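Cytochrome P450 RhF (Acinetobacter radioresistens, PDB 6RO8) probably acts as a heme monooxygenase, here as the P450 heme domain of a longer protein with iron-sulfur and flavin reductase regions. Local coordinates at residues L283-A288 and E308-H313; E352-N357 and A368-T373. All coordinates share one frame; numbering follows the deposited sequence.

Contact 1 (L283-A288 and E308-H313)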
ATOM      1  N   LEU A 283      13.601  -6.276  -3.362  1.00 69.81           N
ATOM      2  CA  LEU A 283      14.654  -6.695  -4.280  1.00 73.96           C
ATOM      3  C   LEU A 283      15.689  -5.594  -4.466  1.00 82.00           C
ATOM      4  O   LEU A 283      16.895  -5.875  -4.521  1.00 78.25           O
ATOM      5  CB  LEU A 283      14.062  -7.097  -5.629  1.00 65.70           C
ATOM      6  CG  LEU A 283      13.290  -8.401  -5.651  1.00 66.14           C
ATOM      7  CD1 LEU A 283      12.346  -8.415  -6.829  1.00 66.95           C
ATOM      8  CD2 LEU A 283      14.237  -9.562  -5.734  1.00 70.04           C
ATOM      9  N   LYS A 284      15.237  -4.334  -4.564  1.00 71.38           N
ATOM     10  CA  LYS A 284      16.174  -3.214  -4.639  1.00 76.59           C
ATOM     11  C   LYS A 284      17.086  -3.177  -3.409  1.00 76.01           C
ATOM     12  O   LYS A 284      18.305  -3.020  -3.531  1.00 76.60           O
ATOM     13  CB  LYS A 284      15.393  -1.905  -4.796  1.00 71.43           C
ATOM     14  CG  LYS A 284      16.207  -0.612  -4.833  1.00 70.65           C
ATOM     15  CD  LYS A 284      15.304   0.557  -5.255  1.00 74.78           C
ATOM     16  CE  LYS A 284      16.009   1.894  -5.103  1.00 86.66           C
ATOM     17  NZ  LYS A 284      16.569   2.050  -3.729  1.00 90.47           N
ATOM     18  N   LEU A 285      16.504  -3.330  -2.216  1.00 67.81           N
ATOM     19  CA  LEU A 285      17.273  -3.332  -0.977  1.00 66.72           C
ATOM     20  C   LEU A 285      18.279  -4.472  -0.941  1.00 79.48           C
ATOM     21  O   LEU A 285      19.473  -4.252  -0.703  1.00 98.68           O
ATOM     22  CB  LEU A 285      16.325  -3.454   0.208  1.00 71.29           C
ATOM     23  CG  LEU A 285      15.925  -2.224   0.993  1.00 71.60           C
ATOM     24  CD1 LEU A 285      15.054  -2.683   2.139  1.00 72.84           C
ATOM     25  CD2 LEU A 285      17.163  -1.518   1.497  1.00 63.88           C
ATOM     26  N   LEU A 286      17.811  -5.708  -1.153  1.00 70.32           N
ATOM     27  CA  LEU A 286      18.663  -6.876  -0.967  1.00 74.24           C
ATOM     28  C   LEU A 286      19.692  -7.033  -2.079  1.00 80.07           C
ATOM     29  O   LEU A 286      20.792  -7.533  -1.823  1.00 90.25           O
ATOM     30  CB  LEU A 286      17.804  -8.144  -0.853  1.00 75.35           C
ATOM     31  CG  LEU A 286      16.695  -8.142   0.217  1.00 71.86           C
ATOM     32  CD1 LEU A 286      15.648  -9.243  -0.039  1.00 72.16           C
ATOM     33  CD2 LEU A 286      17.232  -8.244   1.662  1.00 59.50           C
ATOM     34  N   LEU A 287      19.362  -6.637  -3.311  1.00 84.04           N
ATOM     35  CA  LEU A 287      20.314  -6.740  -4.414  1.00 81.06           C
ATOM     36  C   LEU A 287      21.443  -5.739  -4.290  1.00 85.56           C
ATOM     37  O   LEU A 287      22.475  -5.898  -4.965  1.00 86.73           O
ATOM     38  CB  LEU A 287      19.614  -6.543  -5.757  1.00 76.00           C
ATOM     39  CG  LEU A 287      18.861  -7.758  -6.293  1.00 78.71           C
ATOM     40  CD1 LEU A 287      18.423  -7.496  -7.714  1.00 91.26           C
ATOM     41  CD2 LEU A 287      19.715  -8.985  -6.236  1.00 77.69           C
ATOM     42  N   ALA A 288      21.274  -4.724  -3.444  1.00 77.70           N
ATOM     43  CA  ALA A 288      22.292  -3.702  -3.279  1.00 85.88           C
ATOM     44  C   ALA A 288      23.287  -4.034  -2.177  1.00 89.61           C
ATOM     45  O   ALA A 288      24.416  -3.534  -2.212  1.00102.03           O
ATOM     46  CB  ALA A 288      21.638  -2.348  -3.000  1.00 69.69           C
ATOM     47  N   GLU A 308      10.350  -9.349   6.072  1.00 67.45           N
ATOM     48  CA  GLU A 308       9.832  -8.514   7.148  1.00 71.41           C
ATOM     49  C   GLU A 308      10.724  -7.295   7.385  1.00 71.02           C
ATOM     50  O   GLU A 308      10.225  -6.188   7.599  1.00 67.07           O
ATOM     51  CB  GLU A 308       9.691  -9.349   8.420  1.00 70.56           C
ATOM     52  CG  GLU A 308       8.488  -8.991   9.270  1.00 72.69           C
ATOM     53  CD  GLU A 308       7.156  -9.116   8.544  1.00 75.11           C
ATOM     54  OE1 GLU A 308       6.251  -8.322   8.856  1.00 77.15           O
ATOM     55  OE2 GLU A 308       6.995 -10.006   7.679  1.00 72.96           O
ATOM     56  N   GLU A 309      12.050  -7.469   7.332  1.00 65.47           N
ATOM     57  CA  GLU A 309      12.927  -6.319   7.533  1.00 59.08           C
ATOM     58  C   GLU A 309      12.852  -5.335   6.365  1.00 61.93           C
ATOM     59  O   GLU A 309      13.049  -4.129   6.555  1.00 65.99           O
ATOM     60  CB  GLU A 309      14.362  -6.795   7.770  1.00 56.35           C
ATOM     61  CG  GLU A 309      15.421  -5.700   7.740  1.00 58.35           C
ATOM     62  CD  GLU A 309      15.386  -4.818   8.965  1.00 69.57           C
ATOM     63  OE1 GLU A 309      14.428  -4.973   9.753  1.00 73.98           O
ATOM     64  OE2 GLU A 309      16.311  -3.981   9.146  1.00 65.81           O
ATOM     65  N   CYS A 310      12.569  -5.828   5.155  1.00 66.10           N
ATOM     66  CA  CYS A 310      12.304  -4.945   4.014  1.00 68.96           C
ATOM     67  C   CYS A 310      11.020  -4.155   4.176  1.00 70.56           C
ATOM     68  O   CYS A 310      10.983  -2.951   3.870  1.00 57.54           O
ATOM     69  CB  CYS A 310      12.282  -5.758   2.709  1.00 69.17           C
ATOM     70  SG  CYS A 310      13.886  -6.338   2.145  1.00 69.05           S
ATOM     71  N   LEU A 311       9.961  -4.832   4.622  1.00 59.06           N
ATOM     72  CA  LEU A 311       8.698  -4.167   4.908  1.00 61.42           C
ATOM     73  C   LEU A 311       8.849  -3.073   5.972  1.00 66.81           C
ATOM     74  O   LEU A 311       8.206  -2.010   5.893  1.00 56.97           O
ATOM     75  CB  LEU A 311       7.681  -5.205   5.362  1.00 56.70           C
ATOM     76  CG  LEU A 311       7.164  -6.143   4.257  1.00 60.89           C
ATOM     77  CD1 LEU A 311       6.217  -7.220   4.833  1.00 52.66           C
ATOM     78  CD2 LEU A 311       6.462  -5.315   3.157  1.00 54.69           C
ATOM     79  N   ARG A 312       9.668  -3.332   6.996  1.00 64.61           N
ATOM     80  CA  ARG A 312       9.964  -2.289   7.962  1.00 69.34           C
ATOM     81  C   ARG A 312      10.778  -1.175   7.326  1.00 71.29           C
ATOM     82  O   ARG A 312      10.453   0.008   7.468  1.00 69.33           O
ATOM     83  CB  ARG A 312      10.714  -2.858   9.160  1.00 69.65           C
ATOM     84  CG  ARG A 312      10.996  -1.793  10.216  1.00 69.35           C
ATOM     85  CD  ARG A 312      12.161  -2.181  11.122  1.00 72.97           C
ATOM     86  NE  ARG A 312      13.418  -2.255  10.391  1.00 71.56           N
ATOM     87  CZ  ARG A 312      14.269  -1.246  10.264  1.00 67.99           C
ATOM     88  NH1 ARG A 312      13.998  -0.071  10.813  1.00 73.76           N
ATOM     89  NH2 ARG A 312      15.383  -1.398   9.569  1.00 63.43           N
ATOM     90  N   HIS A 313      11.833  -1.539   6.602  1.00 64.25           N
ATOM     91  CA  HIS A 313      12.842  -0.558   6.223  1.00 64.85           C
ATOM     92  C   HIS A 313      12.374   0.308   5.059  1.00 62.55           C
ATOM     93  O   HIS A 313      12.559   1.530   5.058  1.00 57.25           O
ATOM     94  CB  HIS A 313      14.140  -1.272   5.862  1.00 59.09           C
ATOM     95  CG  HIS A 313      15.223  -0.339   5.450  1.00 62.50           C
ATOM     96  ND1 HIS A 313      15.227   0.302   4.229  1.00 64.04           N
ATOM     97  CD2 HIS A 313      16.326   0.089   6.107  1.00 62.84           C
ATOM     98  CE1 HIS A 313      16.296   1.076   4.149  1.00 62.45           C
ATOM     99  NE2 HIS A 313      16.979   0.963   5.275  1.00 61.54           N
TER
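The imidazole of His313 is the flat group that meets Leu285. The leucine reaches the ring at a slant, neither squarely over a face nor at the rim: its CD1 lies 3.6 Å from His313 ND1 and its CD2 3.8 Å from His313 CE1, and both methyls come from the same side of the ring plane, near its ND1-CE1 bond. The ring stands there because its CG is trans to the backbone nitrogen (chi1 180°), while His313 NE2 is directed to the carbonyl oxygen of Asp359. The Arg312 guanidinium, on the same helix but turned away from 283-288, presents its edge to Glu309 in a side-on grip of two bonds: NE gives a 3.0 Å hydrogen bond to Glu309 OE1, and NH2 a 2.8 Å salt bridge to Glu309 OE2. Both oxygens are approached from above the carboxylate plane, NH2 from 48° out of it.

The remaining packing centres on Cys310, whose SG sits 3.8 Å from Leu285 CD1 and 3.9 Å from Leu286 CG, held between the two leucines. Segments 283-288 and 308-313 are both helical; their axes come within 10.3 Å at an angle of 112°, and the closest alpha carbons are those of Leu285 and Cys310. Leu286 also packs on Ile395, which joins the junction to helix 384-401.

Glu309 and Arg312 form the family's ExxR motif of helix K, and Arg365, salt-bridged to Glu309 OE2, completes the characteristic Glu-Arg-Arg triad. Chemically the helix is thus two-sided: towards 283-288 it offers a thiol and an imidazole flank for apolar packing, whereas the Glu309-Arg312 pair is tied to Arg365 of the loop beyond, consistent with the triad's structural role in P450s.

Contact 2 (E352-N357 and A368-T373). With HEM (protoporphyrin IX containing Fe), chain B.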
ATOM      1  N   GLU A 352      14.432   5.577  15.947  1.00 70.55           N
ATOM      2  CA  GLU A 352      15.539   5.070  16.738  1.00 70.84           C
ATOM      3  C   GLU A 352      15.097   4.666  18.134  1.00 78.36           C
ATOM      4  O   GLU A 352      15.727   3.797  18.746  1.00 69.86           O
ATOM      5  CB  GLU A 352      16.640   6.121  16.806  1.00 78.26           C
ATOM      6  CG  GLU A 352      18.001   5.559  17.140  1.00 89.46           C
ATOM      7  CD  GLU A 352      18.382   4.384  16.270  1.00 96.46           C
ATOM      8  OE1 GLU A 352      18.238   4.482  15.030  1.00 99.18           O
ATOM      9  OE2 GLU A 352      18.831   3.364  16.828  1.00 99.97           O
ATOM     10  N   LEU A 353      14.003   5.244  18.634  1.00 77.15           N
ATOM     11  CA  LEU A 353      13.487   4.882  19.946  1.00 78.74           C
ATOM     12  C   LEU A 353      12.948   3.459  19.986  1.00 80.96           C
ATOM     13  O   LEU A 353      12.742   2.927  21.080  1.00 89.71           O
ATOM     14  CB  LEU A 353      12.387   5.859  20.367  1.00 76.42           C
ATOM     15  CG  LEU A 353      12.851   7.311  20.458  1.00 79.48           C
ATOM     16  CD1 LEU A 353      11.681   8.285  20.538  1.00 81.96           C
ATOM     17  CD2 LEU A 353      13.758   7.466  21.650  1.00 78.90           C
ATOM     18  N   HIS A 354      12.711   2.828  18.836  1.00 77.85           N
ATOM     19  CA  HIS A 354      12.118   1.495  18.870  1.00 79.66           C
ATOM     20  C   HIS A 354      12.921   0.440  18.114  1.00 74.64           C
ATOM     21  O   HIS A 354      12.826  -0.753  18.416  1.00 73.61           O
ATOM     22  CB  HIS A 354      10.699   1.537  18.316  1.00 68.27           C
ATOM     23  CG  HIS A 354       9.948   0.268  18.527  1.00 73.29           C
ATOM     24  ND1 HIS A 354       9.236   0.008  19.676  1.00 80.66           N
ATOM     25  CD2 HIS A 354       9.808  -0.823  17.739  1.00 76.25           C
ATOM     26  CE1 HIS A 354       8.677  -1.186  19.581  1.00 82.39           C
ATOM     27  NE2 HIS A 354       9.010  -1.711  18.416  1.00 78.73           N
ATOM     28  N   PHE A 355      13.687   0.869  17.117  1.00 69.17           N
ATOM     29  CA  PHE A 355      14.512  -0.010  16.300  1.00 65.88           C
ATOM     30  C   PHE A 355      15.944   0.486  16.414  1.00 73.84           C
ATOM     31  O   PHE A 355      16.249   1.614  15.997  1.00 75.01           O
ATOM     32  CB  PHE A 355      14.047  -0.010  14.846  1.00 63.20           C
ATOM     33  CG  PHE A 355      12.650  -0.484  14.671  1.00 67.58           C
ATOM     34  CD1 PHE A 355      12.368  -1.840  14.666  1.00 69.37           C
ATOM     35  CD2 PHE A 355      11.607   0.420  14.517  1.00 68.54           C
ATOM     36  CE1 PHE A 355      11.074  -2.304  14.508  1.00 70.67           C
ATOM     37  CE2 PHE A 355      10.293  -0.031  14.347  1.00 79.23           C
ATOM     38  CZ  PHE A 355      10.027  -1.404  14.348  1.00 72.20           C
ATOM     39  N   GLU A 356      16.814  -0.336  16.997  1.00 77.61           N
ATOM     40  CA  GLU A 356      18.208   0.055  17.111  1.00 79.72           C
ATOM     41  C   GLU A 356      18.844   0.058  15.730  1.00 78.67           C
ATOM     42  O   GLU A 356      18.583  -0.821  14.910  1.00 82.55           O
ATOM     43  CB  GLU A 356      18.958  -0.889  18.040  1.00 86.50           C
ATOM     44  CG  GLU A 356      20.351  -0.390  18.387  1.00101.39           C
ATOM     45  CD  GLU A 356      21.057  -1.245  19.430  1.00119.18           C
ATOM     46  OE1 GLU A 356      22.109  -0.797  19.943  1.00130.32           O
ATOM     47  OE2 GLU A 356      20.569  -2.356  19.739  1.00122.71           O
ATOM     48  N   ASN A 357      19.682   1.052  15.475  1.00 78.49           N
ATOM     49  CA  ASN A 357      20.237   1.287  14.148  1.00 82.43           C
ATOM     50  C   ASN A 357      19.147   1.149  13.098  1.00 87.24           C
ATOM     51  O   ASN A 357      19.191   0.284  12.219  1.00 85.11           O
ATOM     52  CB  ASN A 357      21.404   0.353  13.877  1.00 89.46           C
ATOM     53  CG  ASN A 357      22.640   0.766  14.636  1.00101.57           C
ATOM     54  OD1 ASN A 357      22.977   0.179  15.662  1.00103.47           O
ATOM     55  ND2 ASN A 357      23.301   1.815  14.158  1.00112.07           N
ATOM     56  N   ALA A 368      11.737  -6.924  13.790  1.00 72.39           N
ATOM     57  CA  ALA A 368      11.345  -6.394  12.486  1.00 75.90           C
ATOM     58  C   ALA A 368       9.840  -6.465  12.266  1.00 74.40           C
ATOM     59  O   ALA A 368       9.264  -5.554  11.659  1.00 73.11           O
ATOM     60  CB  ALA A 368      12.056  -7.144  11.363  1.00 73.56           C
ATOM     61  N   ILE A 369       9.190  -7.519  12.769  1.00 70.37           N
ATOM     62  CA  ILE A 369       7.756  -7.716  12.587  1.00 69.57           C
ATOM     63  C   ILE A 369       6.931  -6.677  13.335  1.00 70.33           C
ATOM     64  O   ILE A 369       5.761  -6.462  12.994  1.00 72.58           O
ATOM     65  CB  ILE A 369       7.365  -9.132  13.041  1.00 72.08           C
ATOM     66  CG1 ILE A 369       5.930  -9.459  12.642  1.00 74.12           C
ATOM     67  CG2 ILE A 369       7.465  -9.231  14.547  1.00 73.64           C
ATOM     68  CD1 ILE A 369       5.783 -10.840  12.067  1.00 71.35           C
ATOM     69  N   GLU A 370       7.507  -5.995  14.331  1.00 74.13           N
ATOM     70  CA  GLU A 370       6.766  -4.936  15.007  1.00 73.26           C
ATOM     71  C   GLU A 370       6.563  -3.690  14.136  1.00 74.33           C
ATOM     72  O   GLU A 370       5.957  -2.721  14.617  1.00 74.13           O
ATOM     73  CB  GLU A 370       7.478  -4.559  16.301  1.00 75.09           C
ATOM     74  CG  GLU A 370       7.330  -5.601  17.400  1.00 85.07           C
ATOM     75  CD  GLU A 370       8.118  -5.262  18.646  1.00100.84           C
ATOM     76  OE1 GLU A 370       9.037  -4.414  18.575  1.00110.09           O
ATOM     77  OE2 GLU A 370       7.816  -5.840  19.706  1.00112.24           O
ATOM     78  N   HIS A 371       7.050  -3.686  12.890  1.00 61.80           N
ATOM     79  CA  HIS A 371       6.885  -2.546  11.994  1.00 64.03           C
ATOM     80  C   HIS A 371       5.394  -2.239  11.787  1.00 64.91           C
ATOM     81  O   HIS A 371       4.518  -3.064  12.066  1.00 70.60           O
ATOM     82  CB  HIS A 371       7.566  -2.826  10.650  1.00 56.71           C
ATOM     83  CG  HIS A 371       6.839  -3.826   9.796  1.00 65.54           C
ATOM     84  ND1 HIS A 371       5.638  -3.549   9.178  1.00 66.26           N
ATOM     85  CD2 HIS A 371       7.139  -5.108   9.471  1.00 66.96           C
ATOM     86  CE1 HIS A 371       5.226  -4.616   8.517  1.00 67.14           C
ATOM     87  NE2 HIS A 371       6.124  -5.574   8.670  1.00 68.79           N
ATOM     88  N   LEU A 372       5.112  -1.046  11.246  1.00 54.99           N
ATOM     89  CA  LEU A 372       3.734  -0.575  11.097  1.00 63.29           C
ATOM     90  C   LEU A 372       3.296  -0.429   9.642  1.00 58.86           C
ATOM     91  O   LEU A 372       2.282   0.214   9.379  1.00 62.45           O
ATOM     92  CB  LEU A 372       3.538   0.752  11.842  1.00 57.30           C
ATOM     93  CG  LEU A 372       3.848   0.636  13.334  1.00 59.32           C
ATOM     94  CD1 LEU A 372       3.786   1.976  14.045  1.00 61.30           C
ATOM     95  CD2 LEU A 372       2.880  -0.338  13.962  1.00 53.76           C
ATOM     96  N   THR A 373       4.031  -1.019   8.692  1.00 57.35           N
ATOM     97  CA  THR A 373       3.668  -0.924   7.278  1.00 53.54           C
ATOM     98  C   THR A 373       2.297  -1.543   7.018  1.00 57.70           C
ATOM     99  O   THR A 373       1.588  -1.113   6.101  1.00 60.81           O
ATOM    100  CB  THR A 373       4.763  -1.595   6.411  1.00 57.21           C
ATOM    101  OG1 THR A 373       6.042  -1.029   6.704  1.00 54.27           O
ATOM    102  CG2 THR A 373       4.535  -1.436   4.929  1.00 54.38           C
TER
HETATM  103  CHA HEM B 500      -5.536  -2.621   5.244  1.00 58.42           C
HETATM  104  CHB HEM B 500      -0.941  -2.129   3.717  1.00 64.35           C
HETATM  105  CHC HEM B 500      -1.465  -5.864   0.627  1.00 58.30           C
HETATM  106  CHD HEM B 500      -6.167  -6.001   1.842  1.00 62.79           C
HETATM  107  C1A HEM B 500      -4.253  -2.139   5.099  1.00 59.53           C
HETATM  108  C2A HEM B 500      -3.661  -1.003   5.784  1.00 65.64           C
HETATM  109  C3A HEM B 500      -2.407  -0.870   5.365  1.00 61.68           C
HETATM  110  C4A HEM B 500      -2.135  -1.909   4.386  1.00 66.46           C
HETATM  111  CMA HEM B 500      -1.427   0.218   5.852  1.00 53.53           C
HETATM  112  CAA HEM B 500      -4.352  -0.104   6.834  1.00 55.70           C
HETATM  113  CBA HEM B 500      -3.921  -0.605   8.198  1.00 55.86           C
HETATM  114  CGA HEM B 500      -4.605   0.147   9.307  1.00 62.45           C
HETATM  115  O1A HEM B 500      -5.391   1.082   9.015  1.00 60.68           O
HETATM  116  O2A HEM B 500      -4.357  -0.202  10.485  1.00 57.16           O
HETATM  117  C1B HEM B 500      -0.660  -3.139   2.828  1.00 62.66           C
HETATM  118  C2B HEM B 500       0.657  -3.471   2.318  1.00 67.79           C
HETATM  119  C3B HEM B 500       0.512  -4.499   1.447  1.00 61.48           C
HETATM  120  C4B HEM B 500      -0.900  -4.852   1.389  1.00 63.35           C
HETATM  121  CMB HEM B 500       1.951  -2.725   2.740  1.00 58.42           C
HETATM  122  CAB HEM B 500       1.580  -5.267   0.633  1.00 56.96           C
HETATM  123  CBB HEM B 500       2.899  -5.168   0.802  1.00 56.08           C
HETATM  124  C1C HEM B 500      -2.791  -6.235   0.678  1.00 64.17           C
HETATM  125  C2C HEM B 500      -3.452  -7.276  -0.091  1.00 67.48           C
HETATM  126  C3C HEM B 500      -4.755  -7.292   0.273  1.00 70.25           C
HETATM  127  C4C HEM B 500      -4.952  -6.276   1.267  1.00 64.02           C
HETATM  128  CMC HEM B 500      -2.732  -8.176  -1.118  1.00 62.17           C
HETATM  129  CAC HEM B 500      -5.948  -8.172  -0.192  1.00 72.77           C
HETATM  130  CBC HEM B 500      -5.831  -9.106  -1.138  1.00 84.17           C
HETATM  131  C1D HEM B 500      -6.423  -5.093   2.840  1.00 61.68           C
HETATM  132  C2D HEM B 500      -7.710  -4.846   3.445  1.00 64.83           C
HETATM  133  C3D HEM B 500      -7.543  -3.926   4.388  1.00 67.66           C
HETATM  134  C4D HEM B 500      -6.135  -3.547   4.420  1.00 63.41           C
HETATM  135  CMD HEM B 500      -9.051  -5.516   3.074  1.00 65.40           C
HETATM  136  CAD HEM B 500      -8.687  -3.358   5.260  1.00 73.07           C
HETATM  137  CBD HEM B 500      -8.919  -4.185   6.517  1.00 76.93           C
HETATM  138  CGD HEM B 500      -9.685  -3.353   7.520  1.00 80.31           C
HETATM  139  O1D HEM B 500     -10.016  -2.193   7.197  1.00 80.11           O
HETATM  140  O2D HEM B 500      -9.962  -3.831   8.648  1.00 82.50           O
HETATM  141  NA  HEM B 500      -3.297  -2.651   4.247  1.00 68.45           N
HETATM  142  NB  HEM B 500      -1.578  -3.998   2.241  1.00 64.09           N
HETATM  143  NC  HEM B 500      -3.747  -5.650   1.490  1.00 67.64           N
HETATM  144  ND  HEM B 500      -5.484  -4.285   3.462  1.00 62.99           N
HETATM  145 FE   HEM B 500      -3.526  -4.177   2.841  1.00 59.25          FE
HETATM  146  O   HOH W   1      -4.250  -2.584   1.345  1.00 78.69           O
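Phe355 and His354 meet segment 368-373 in two different ways, one close-packed and buried, the other polar and nearer solvent. On the buried side the rim of the Phe355 ring is pressed against backbone: CZ comes 4.0 Å from His371 N and 4.2 Å from Glu370 C, both near the ring plane. One face of the same ring is partly covered by His354, whose CD2 lies 3.4 Å above the Phe355 ring plane, offset toward the rim.

The looser side is the partly exposed His354-Glu370 pair. His354 NE2 donates to Glu370 OE1 over 2.7 Å, but the bond is bent (136° at the hydrogen) and the carboxylate is met from 46° above its plane. Glu370 arrives with a chain extended beyond CG (chi2 176°). Asn367 ND2 also binds Glu370 OE1 and the His354 carbonyl oxygen, bracing both partners, while Tyr69 stacks on the His354 ring.

Deeper still, His371 ND1 accepts a 3.0 Å hydrogen bond from Thr373 N, almost in the imidazole plane, and its NE2 is bonded to Glu308. Thr373 then touches the heme edge: its O is 3.3 Å from HEM CMA and its CG2 3.6 Å from HEM CMB. This is the meander of the P450 fold, leading into the loop that carries the iron ligand Cys381. The donor-acceptor pattern implies that His371 is probably neutral with its proton on NE2, whereas His354, facing a carboxylate, could be biased towards its charged form.

Followed from the N terminus, helix 273-288 leads through helix 290-298 into helix 303-314, and contact 1 closes that excursion by bringing 308-313 back against 283-288. The chain then runs through strands 320-324 to 340-343 and helix 345-349 before contact 2 closes a short irregular loop of ten residues. The two closures are in series, neither nested nor crossed. They are nonetheless joined in space: Leu311 O and Thr373 OG1, 2.5 Å apart, form a probable hydrogen bond, and Arg312 CD packs 3.6 Å from Phe355 CE1. Segment 308-313 therefore links helix 273-288 to the meander beside the heme.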